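Local coordinates for PlyCB (Streptococcus phage C1, PDB 4F87), which forms the octameric, cell-wall-binding ring of the phage endolysin PlyC, which degrades the peptidoglycan of the streptococcal host so that new virions escape, at the interface of chains A and B. Sequence-based numbering; all coordinates share one arbitrary frame. Chains: chain A/B, PlyCB.

Contact 1: the interface of chains A and B. Residues chain A 42, 44-45; chain B 57-59, 62.
A:Thr45 and B:Ser59 meet where the first turn of helix 43-50 of chain A faces the loop that follows strand 55-57 of chain B. The threonine hydroxyl works in both directions. As acceptor it takes the backbone amide of B:Ser59, with 2.9 Å from B:Ser59 N to A:Thr45 OG1 and a nearly straight bond, 167° at the hydrogen. As donor, A:Thr45 OG1 makes a hydrogen bond to B:Asp62 OD2 at 2.6 Å, on the anti lone pair of that carboxylate oxygen. With chi1 at -53°, OG1 lies beside the threonine's own backbone N and points at chain B, while the methyl CG2 rests against B:Asp62 CB. B:Asp62 OD2 also accepts, on its syn lone pair, from the backbone A:Asp42 N at 3.1 Å, a more bent bond, so two donors from chain A grip one carboxylate oxygen.

B:Ser59 has a second attachment through its side chain. Its OG stands anti to the backbone N (chi1 179°), which carries the hydroxyl away from the threonine and towards A:Asp42. There it donates to OD2 from well above the carboxylate plane, and the two CB atoms pack together beside the bond.

A:Glu44 reaches over towards B:Asn57 with an extended chain, A:Glu44 CG lying 3.6 Å from B:Asn57 CB. The two side chains cross at about a right angle, their carboxylate and amide planes well tilted against each other. As modelled, A:Glu44 OE2 faces the amide oxygen B:Asn57 OD1 at 2.9 Å; both can normally only accept, making this pairing doubtful.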
loop_
_atom_site.group_PDB
_atom_site.type_symbol
_atom_site.label_atom_id
_atom_site.label_comp_id
_atom_site.label_asym_id
_atom_site.label_seq_id
_atom_site.Cartn_x
_atom_site.Cartn_y
_atom_site.Cartn_z
ATOM N N ASP A 42 15.090 -4.364 -30.414
ATOM C CA ASP A 42 14.870 -3.091 -31.082
ATOM C C ASP A 42 14.806 -1.912 -30.122
ATOM O O ASP A 42 14.195 -1.983 -29.055
ATOM C CB ASP A 42 13.561 -3.138 -31.876
ATOM C CG ASP A 42 13.600 -4.118 -33.023
ATOM O OD1 ASP A 42 14.342 -3.857 -33.998
ATOM O OD2 ASP A 42 12.913 -5.155 -32.940
ATOM N N GLU A 44 12.958 0.653 -30.386
ATOM C CA GLU A 44 11.578 1.054 -30.119
ATOM C C GLU A 44 11.076 0.445 -28.804
ATOM O O GLU A 44 10.407 1.124 -28.021
ATOM C CB GLU A 44 10.693 0.598 -31.271
ATOM C CG GLU A 44 9.221 0.855 -30.994
ATOM C CD GLU A 44 8.282 0.415 -32.090
ATOM O OE1 GLU A 44 8.526 -0.640 -32.716
ATOM O OE2 GLU A 44 7.230 1.074 -32.245
ATOM N N THR A 45 11.414 -0.831 -28.556
ATOM C CA THR A 45 10.986 -1.531 -27.351
ATOM C C THR A 45 11.655 -0.953 -26.132
ATOM O O THR A 45 11.027 -0.871 -25.076
ATOM C CB THR A 45 11.312 -3.011 -27.515
ATOM O OG1 THR A 45 10.753 -3.491 -28.756
ATOM C CG2 THR A 45 10.803 -3.854 -26.344
ATOM N N ASN B 57 5.266 1.273 -26.732
ATOM C CA ASN B 57 5.684 0.697 -28.002
ATOM C C ASN B 57 6.530 -0.549 -27.776
ATOM O O ASN B 57 7.454 -0.536 -26.945
ATOM C CB ASN B 57 6.515 1.699 -28.817
ATOM C CG ASN B 57 5.738 2.811 -29.453
ATOM O OD1 ASN B 57 5.773 2.986 -30.706
ATOM N ND2 ASN B 57 5.112 3.640 -28.651
ATOM N N ILE B 58 6.242 -1.622 -28.554
ATOM C CA ILE B 58 7.005 -2.866 -28.525
ATOM C C ILE B 58 7.166 -3.299 -29.961
ATOM O O ILE B 58 6.167 -3.460 -30.680
ATOM C CB ILE B 58 6.325 -3.973 -27.681
ATOM C CG1 ILE B 58 6.114 -3.518 -26.230
ATOM C CG2 ILE B 58 7.134 -5.283 -27.736
ATOM C CD1 ILE B 58 5.426 -4.569 -25.323
ATOM N N SER B 59 8.389 -3.501 -30.417
ATOM C CA SER B 59 8.611 -3.934 -31.783
ATOM C C SER B 59 8.009 -5.325 -32.002
ATOM O O SER B 59 7.927 -6.124 -31.062
ATOM C CB SER B 59 10.108 -3.941 -32.045
ATOM O OG SER B 59 10.462 -4.365 -33.348
ATOM N N ASP B 62 10.121 -8.131 -30.666
ATOM C CA ASP B 62 10.271 -8.268 -29.222
ATOM C C ASP B 62 9.027 -8.800 -28.526
ATOM O O ASP B 62 9.101 -9.145 -27.346
ATOM C CB ASP B 62 10.712 -6.931 -28.624
ATOM C CG ASP B 62 12.174 -6.617 -28.898
ATOM O OD1 ASP B 62 13.011 -7.527 -28.768
ATOM O OD2 ASP B 62 12.490 -5.433 -29.175
#

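Contact 2: the interface of chains A and B. Residues chain A 39-42, 45; chain B 61-62, 65.
B:Asp62 and A:Lys41 are joined by a direct hydrogen bond. The backbone A:Lys41 N donates to B:Asp62 OD1 at 2.8 Å, almost straight at 170°, meeting the syn lone pair of that oxygen. Since OD2 is already held by A:Asp42 N and the A:Thr45 hydroxyl, both carboxylate oxygens are tied to chain A and rotation of the group should be restricted. Its chi1 of -75° sets CG beside its own backbone N and lets the carboxylate face the turn that leaves strand 36-40.

Water extends this grip. One molecule sits 2.7 Å from B:Asp62 OD1 and 2.8 Å from the carbonyl oxygen A:Gly39 O, linking the carboxylate to the strand. A second links B:Ser61 OG to A:Asp42 OD1, which lies 2.8 Å from the water. The direct approach of B:Ser61 OG to A:Asp42 OD2 is too short to be trusted.

Carbon contacts are modest: A:Lys41 CB lies beside B:Asp62 OD1, 3.4 Å away, and the methyl A:Ile40 CG2 faces B:Asp62 OD2. The lysine chain bends at its last torsion, and A:Lys41 NZ stands 6.2 Å from B:Asp62 OD1; at that separation it could still favour a negative charge on the carboxylate without making a salt bridge.

Here the 3-10 turn 60-62 of one PlyCB docks against the strand-to-helix turn of its neighbour, joining successive subunits of the octameric ring.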
loop_
_atom_site.group_PDB
_atom_site.type_symbol
_atom_site.label_atom_id
_atom_site.label_comp_id
_atom_site.label_asym_id
_atom_site.label_seq_id
_atom_site.Cartn_x
_atom_site.Cartn_y
_atom_site.Cartn_z
ATOM N N GLY A 39 16.404 -10.481 -23.653
ATOM C CA GLY A 39 17.158 -9.586 -24.516
ATOM C C GLY A 39 16.143 -8.739 -25.261
ATOM O O GLY A 39 14.981 -9.168 -25.463
ATOM N N ILE A 40 16.534 -7.513 -25.599
ATOM C CA ILE A 40 15.680 -6.591 -26.352
ATOM C C ILE A 40 16.352 -6.373 -27.705
ATOM O O ILE A 40 17.535 -6.027 -27.766
ATOM C CB ILE A 40 15.475 -5.257 -25.601
ATOM C CG1 ILE A 40 14.902 -5.458 -24.172
ATOM C CG2 ILE A 40 14.587 -4.291 -26.414
ATOM C CD1 ILE A 40 13.576 -6.064 -24.049
ATOM N N LYS A 41 15.617 -6.636 -28.794
ATOM C CA LYS A 41 16.177 -6.514 -30.135
ATOM C C LYS A 41 16.097 -5.150 -30.764
ATOM O O LYS A 41 16.948 -4.806 -31.591
ATOM C CB LYS A 41 15.553 -7.561 -31.080
ATOM C CG LYS A 41 15.992 -8.969 -30.676
ATOM C CD LYS A 41 15.388 -10.067 -31.515
ATOM C CE LYS A 41 15.648 -11.437 -30.897
ATOM N NZ LYS A 41 17.095 -11.746 -30.687
ATOM N N ASP A 42 15.090 -4.364 -30.414
ATOM C CA ASP A 42 14.870 -3.091 -31.082
ATOM C C ASP A 42 14.806 -1.912 -30.122
ATOM O O ASP A 42 14.195 -1.983 -29.055
ATOM C CB ASP A 42 13.561 -3.138 -31.876
ATOM C CG ASP A 42 13.600 -4.118 -33.023
ATOM O OD1 ASP A 42 14.342 -3.857 -33.998
ATOM O OD2 ASP A 42 12.913 -5.155 -32.940
ATOM N N THR A 45 11.414 -0.831 -28.556
ATOM C CA THR A 45 10.986 -1.531 -27.351
ATOM C C THR A 45 11.655 -0.953 -26.132
ATOM O O THR A 45 11.027 -0.871 -25.076
ATOM C CB THR A 45 11.312 -3.011 -27.515
ATOM O OG1 THR A 45 10.753 -3.491 -28.756
ATOM C CG2 THR A 45 10.803 -3.854 -26.344
ATOM N N SER B 61 9.368 -7.870 -33.341
ATOM C CA SER B 61 10.363 -8.893 -33.012
ATOM C C SER B 61 10.537 -9.103 -31.510
ATOM O O SER B 61 11.095 -10.132 -31.118
ATOM C CB SER B 61 11.716 -8.573 -33.641
ATOM O OG SER B 61 12.267 -7.393 -33.084
ATOM N N ASP B 62 10.121 -8.131 -30.666
ATOM C CA ASP B 62 10.271 -8.268 -29.222
ATOM C C ASP B 62 9.027 -8.800 -28.526
ATOM O O ASP B 62 9.101 -9.145 -27.346
ATOM C CB ASP B 62 10.712 -6.931 -28.624
ATOM C CG ASP B 62 12.174 -6.617 -28.898
ATOM O OD1 ASP B 62 13.011 -7.527 -28.768
ATOM O OD2 ASP B 62 12.490 -5.433 -29.175
ATOM N N ALA B 65 9.412 -12.277 -26.612
ATOM C CA ALA B 65 10.095 -12.242 -25.316
ATOM C C ALA B 65 9.231 -11.601 -24.234
ATOM O O ALA B 65 9.223 -12.084 -23.096
ATOM C CB ALA B 65 11.420 -11.514 -25.428
HETATM O O HOH W 1 13.392 -9.902 -27.620
HETATM O O HOH W 2 14.698 -6.529 -34.782
#

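Contact 1 and contact 2 are adjoining patches of one subunit joint, with their C-alpha centres about 6 Å apart. They share A:Asp42, A:Thr45 and B:Asp62, so B:Asp62 couples the start of helix 43-50, in contact 1, to the end of strand 36-40, in contact 2. Chain B contributes a continuous stretch, from strand 55-57 through the 3-10 helix 60-62 into helix 63-70. Different surfaces of the same protein therefore face each other, without an exact two-fold. Such a head-to-tail joint leaves each subunit able to repeat the pairing with its next neighbour, as a closed ring of eight requires.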